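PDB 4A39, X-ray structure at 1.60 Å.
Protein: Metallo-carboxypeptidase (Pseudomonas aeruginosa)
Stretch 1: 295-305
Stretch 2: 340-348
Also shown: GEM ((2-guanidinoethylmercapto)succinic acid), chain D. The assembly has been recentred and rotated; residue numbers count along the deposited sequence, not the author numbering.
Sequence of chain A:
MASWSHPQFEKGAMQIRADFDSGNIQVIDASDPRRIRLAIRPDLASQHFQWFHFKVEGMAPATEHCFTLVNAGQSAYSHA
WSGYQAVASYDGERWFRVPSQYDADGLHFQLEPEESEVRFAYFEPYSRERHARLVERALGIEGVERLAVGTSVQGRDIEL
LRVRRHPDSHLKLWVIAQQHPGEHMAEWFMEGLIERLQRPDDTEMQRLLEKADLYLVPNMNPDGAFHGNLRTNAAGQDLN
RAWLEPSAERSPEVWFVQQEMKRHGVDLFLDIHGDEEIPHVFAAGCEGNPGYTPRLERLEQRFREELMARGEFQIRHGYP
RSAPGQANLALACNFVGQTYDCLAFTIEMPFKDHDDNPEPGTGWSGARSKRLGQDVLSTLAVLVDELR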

# COMPACT_ATOMS: atom_id res chain seq x y z
N ARG A 295 -0.84 11.89 25.94
CA ARG A 295 -2.10 11.27 25.53
C ARG A 295 -1.89 10.45 24.27
O ARG A 295 -2.32 9.30 24.18
CB ARG A 295 -3.16 12.34 25.27
CG ARG A 295 -4.33 11.85 24.42
CD ARG A 295 -5.37 12.93 24.18
NE ARG A 295 -6.28 12.55 23.10
CZ ARG A 295 -6.10 12.87 21.82
NH1 ARG A 295 -5.04 13.58 21.45
NH2 ARG A 295 -6.96 12.44 20.90
N LEU A 296 -1.22 11.05 23.29
CA LEU A 296 -0.96 10.38 22.03
C LEU A 296 0.06 9.25 22.19
O LEU A 296 -0.03 8.23 21.52
CB LEU A 296 -0.49 11.40 20.98
CG LEU A 296 -1.58 12.37 20.53
CD1 LEU A 296 -1.00 13.41 19.60
CD2 LEU A 296 -2.70 11.59 19.84
N GLU A 297 1.02 9.44 23.09
CA GLU A 297 2.04 8.43 23.34
C GLU A 297 1.37 7.15 23.83
O GLU A 297 1.71 6.04 23.39
CB GLU A 297 3.04 8.93 24.39
CG GLU A 297 4.31 8.10 24.49
CD GLU A 297 5.35 8.73 25.39
OE1 GLU A 297 5.21 8.63 26.63
OE2 GLU A 297 6.30 9.35 24.87
N ARG A 298 0.42 7.30 24.74
CA ARG A 298 -0.31 6.16 25.29
C ARG A 298 -1.22 5.52 24.25
O ARG A 298 -1.32 4.29 24.19
CB ARG A 298 -1.14 6.60 26.50
CG ARG A 298 -1.88 5.46 27.16
CD ARG A 298 -2.60 5.93 28.42
NE ARG A 298 -3.67 6.88 28.15
CZ ARG A 298 -4.86 6.55 27.67
NH1 ARG A 298 -5.15 5.28 27.41
NH2 ARG A 298 -5.78 7.49 27.47
N LEU A 299 -1.88 6.34 23.44
CA LEU A 299 -2.78 5.81 22.42
C LEU A 299 -2.02 4.98 21.41
O LEU A 299 -2.52 3.94 20.95
CB LEU A 299 -3.53 6.95 21.70
CG LEU A 299 -4.76 7.49 22.44
CD1 LEU A 299 -5.34 8.68 21.68
CD2 LEU A 299 -5.81 6.40 22.58
N GLU A 300 -0.81 5.42 21.05
CA GLU A 300 -0.00 4.68 20.09
C GLU A 300 0.35 3.32 20.71
O GLU A 300 0.30 2.30 20.03
CB GLU A 300 1.27 5.46 19.73
CG GLU A 300 0.99 6.79 19.04
CD GLU A 300 2.23 7.47 18.50
OE1 GLU A 300 3.34 7.16 18.99
OE2 GLU A 300 2.11 8.32 17.58
N GLN A 301 0.68 3.33 22.00
CA GLN A 301 1.03 2.10 22.71
C GLN A 301 -0.18 1.16 22.70
O GLN A 301 -0.06 -0.03 22.41
CB GLN A 301 1.43 2.43 24.16
CG GLN A 301 2.41 1.47 24.82
CD GLN A 301 1.88 0.07 24.97
OE1 GLN A 301 0.82 -0.14 25.55
NE2 GLN A 301 2.63 -0.91 24.47
N ARG A 302 -1.35 1.72 23.02
CA ARG A 302 -2.60 0.95 23.04
C ARG A 302 -2.89 0.29 21.69
O ARG A 302 -3.23 -0.90 21.63
CB ARG A 302 -3.76 1.86 23.42
CG ARG A 302 -3.76 2.31 24.88
CD ARG A 302 -4.28 1.21 25.78
NE ARG A 302 -5.67 0.86 25.49
CZ ARG A 302 -6.10 -0.38 25.26
NH1 ARG A 302 -5.24 -1.40 25.29
NH2 ARG A 302 -7.38 -0.60 25.00
N PHE A 303 -2.77 1.06 20.62
CA PHE A 303 -3.03 0.57 19.27
C PHE A 303 -2.10 -0.57 18.88
O PHE A 303 -2.55 -1.61 18.38
CB PHE A 303 -2.87 1.72 18.26
CG PHE A 303 -3.19 1.34 16.84
CD1 PHE A 303 -2.22 0.76 16.03
CD2 PHE A 303 -4.46 1.55 16.32
CE1 PHE A 303 -2.50 0.40 14.72
CE2 PHE A 303 -4.76 1.19 15.01
CZ PHE A 303 -3.78 0.62 14.20
N ARG A 304 -0.81 -0.38 19.10
CA ARG A 304 0.17 -1.41 18.76
C ARG A 304 -0.04 -2.71 19.53
O ARG A 304 0.05 -3.80 18.97
CB ARG A 304 1.60 -0.89 19.01
CG ARG A 304 2.11 0.08 17.96
CD ARG A 304 3.55 0.48 18.26
NE ARG A 304 4.14 1.29 17.20
CZ ARG A 304 4.64 2.52 17.39
NH1 ARG A 304 4.60 3.07 18.59
NH2 ARG A 304 5.16 3.18 16.37
N GLU A 305 -0.34 -2.57 20.82
CA GLU A 305 -0.55 -3.73 21.69
C GLU A 305 -1.79 -4.52 21.30
O GLU A 305 -1.76 -5.76 21.21
CB GLU A 305 -0.66 -3.27 23.15
CG GLU A 305 -0.44 -4.39 24.17
CD GLU A 305 -0.29 -3.86 25.58
OE1 GLU A 305 -0.15 -2.63 25.76
OE2 GLU A 305 -0.31 -4.69 26.52
N TYR A 340 -4.57 17.86 13.60
CA TYR A 340 -5.83 17.47 14.22
C TYR A 340 -5.71 16.87 15.62
O TYR A 340 -6.72 16.51 16.23
CB TYR A 340 -6.58 16.53 13.28
CG TYR A 340 -6.96 17.23 11.99
CD1 TYR A 340 -8.06 18.08 11.93
CD2 TYR A 340 -6.16 17.11 10.85
CE1 TYR A 340 -8.35 18.80 10.78
CE2 TYR A 340 -6.44 17.84 9.69
CZ TYR A 340 -7.54 18.68 9.67
OH TYR A 340 -7.81 19.41 8.54
N ASP A 341 -4.48 16.78 16.12
CA ASP A 341 -4.22 16.23 17.46
C ASP A 341 -4.89 14.86 17.61
O ASP A 341 -5.59 14.61 18.59
CB ASP A 341 -4.74 17.19 18.53
CG ASP A 341 -4.35 16.77 19.94
OD1 ASP A 341 -3.31 16.10 20.10
OD2 ASP A 341 -5.09 17.13 20.88
N CYS A 342 -4.66 13.98 16.64
CA CYS A 342 -5.28 12.66 16.67
C CYS A 342 -4.25 11.55 16.57
O CYS A 342 -3.11 11.77 16.17
CB CYS A 342 -6.25 12.51 15.49
SG CYS A 342 -5.44 12.56 13.86
N LEU A 343 -4.67 10.35 16.95
CA LEU A 343 -3.81 9.18 16.85
C LEU A 343 -3.56 9.03 15.36
O LEU A 343 -4.50 9.06 14.56
CB LEU A 343 -4.54 7.95 17.40
CG LEU A 343 -3.82 6.60 17.24
CD1 LEU A 343 -2.47 6.65 17.95
CD2 LEU A 343 -4.68 5.49 17.82
N ALA A 344 -2.30 8.87 14.98
CA ALA A 344 -1.94 8.74 13.57
C ALA A 344 -0.75 7.81 13.38
O ALA A 344 0.24 7.90 14.11
CB ALA A 344 -1.61 10.11 12.99
N PHE A 345 -0.85 6.94 12.38
CA PHE A 345 0.21 5.99 12.07
C PHE A 345 0.40 5.80 10.58
O PHE A 345 -0.52 5.99 9.78
CB PHE A 345 -0.13 4.59 12.59
CG PHE A 345 0.11 4.37 14.06
CD1 PHE A 345 1.40 4.37 14.57
CD2 PHE A 345 -0.95 4.06 14.90
CE1 PHE A 345 1.63 4.06 15.91
CE2 PHE A 345 -0.73 3.76 16.24
CZ PHE A 345 0.56 3.76 16.75
N THR A 346 1.62 5.42 10.22
CA THR A 346 1.93 5.06 8.85
C THR A 346 1.99 3.55 9.04
O THR A 346 2.78 3.07 9.85
CB THR A 346 3.32 5.55 8.41
OG1 THR A 346 3.34 6.99 8.35
CG2 THR A 346 3.66 4.99 7.04
N ILE A 347 1.12 2.81 8.36
CA ILE A 347 1.12 1.35 8.49
C ILE A 347 2.01 0.82 7.38
O ILE A 347 1.87 1.20 6.22
CB ILE A 347 -0.31 0.75 8.34
CG1 ILE A 347 -1.22 1.28 9.47
CG2 ILE A 347 -0.25 -0.76 8.38
CD1 ILE A 347 -0.76 0.89 10.86
N GLU A 348 2.93 -0.08 7.74
CA GLU A 348 3.87 -0.63 6.77
C GLU A 348 3.82 -2.15 6.65
O GLU A 348 4.06 -2.87 7.61
CB GLU A 348 5.29 -0.22 7.16
CG GLU A 348 5.57 1.28 7.15
CD GLU A 348 5.68 1.85 5.76
OE1 GLU A 348 5.81 1.07 4.79
OE2 GLU A 348 5.66 3.09 5.63
C8 GEM D . 7.51 6.48 4.45
S7 GEM D . 5.78 6.51 5.03
C6 GEM D . 6.04 6.94 6.79
C5 GEM D . 7.36 6.46 7.39
N3 GEM D . 8.48 7.24 6.84
C1 GEM D . 9.20 8.02 7.65
N4 GEM D . 8.88 8.09 8.94
N2 GEM D . 10.22 8.73 7.18
C9 GEM D . 7.74 7.47 3.30
O14 GEM D . 6.80 8.23 3.00
O15 GEM D . 8.86 7.45 2.76
C10 GEM D . 7.92 5.06 4.02
C11 GEM D . 7.07 4.55 2.86
O12 GEM D . 6.52 3.43 2.99
O13 GEM D . 7.00 5.28 1.85
O HOH W 1 -3.11 15.31 22.75
O HOH W 2 -0.32 9.45 17.07

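Two side chains of the second stretch, Leu343 and Phe345, account for most of the surface that the second stretch buries, and the helix meets them with one face, spaced in steps of three and four: Leu296, Leu299, Glu300 and Phe303. Helix and strand run with their N-to-C directions 53° apart and approach to 8.5 Å between axes, a gap that side chains from both partners fill.

At the centre, Phe345 points its CA-to-CB bond toward the helix and lays its ring against Phe303. The ring centroids are 4.9 Å apart with planes inclined at 39°, so the pair is oblique; Phe303 CD1 comes to 3.4 Å from Phe345 CE2. Phe303, with chi1 in the t well, also reaches Leu343 through its CB, 4.2 Å from Leu343 CD2, and Ile347 through its CE1, 4.3 Å from Ile347 CD1. One aromatic residue on the helix thus touches three alternate residues of the second stretch.

Leu343 starts sideways, but its end comes nearer the helix. Its CD1 lies 3.9 Å from Leu299 CB and 3.6 Å from Glu300 CG, packing between successive helical residues. Where the backbones come closest, with Leu296 CA 6.0 Å from Leu343 CA, Leu296 packs against main chain: its CD2 is 3.6 Å from Cys342 C and 3.7 Å from Leu343 N.

Glu300 joins the packing through its carbons and Arg304 through a face of its guanidinium. Glu300 CB sits 3.5 Å from Phe345 CZ, while its carboxylate is linked to the strand by water 2, which donates to Glu300 OE2 (2.7 Å) and accepts from Ala344 N (2.9 Å). A buried acid is thereby tied to a strand amide through solvent. Arg304 begins sideways and swings its end inward, bringing NH2 to 3.7 Å from Phe345 CE1; that ring atom lies over a face of the guanidinium, whereas NH2 lies at the edge of the ring.

The polar edge is built around Asp341, which has positive phi just after a helix. Arg295, extended with its first three chi angles all t, donates from NH1 to Asp341 O at 3.1 Å and 152°; a weak bond from NH2 to Asp341 O spans 3.5 Å. The same NH1 forms a salt bridge to Asp341 OD1 at 3.3 Å, and water 1 bridges the two, accepting from Arg295 NH1 (2.9 Å) and donating to Asp341 OD1 (2.8 Å). One arginine therefore grips both the backbone and the side chain of a single turn residue.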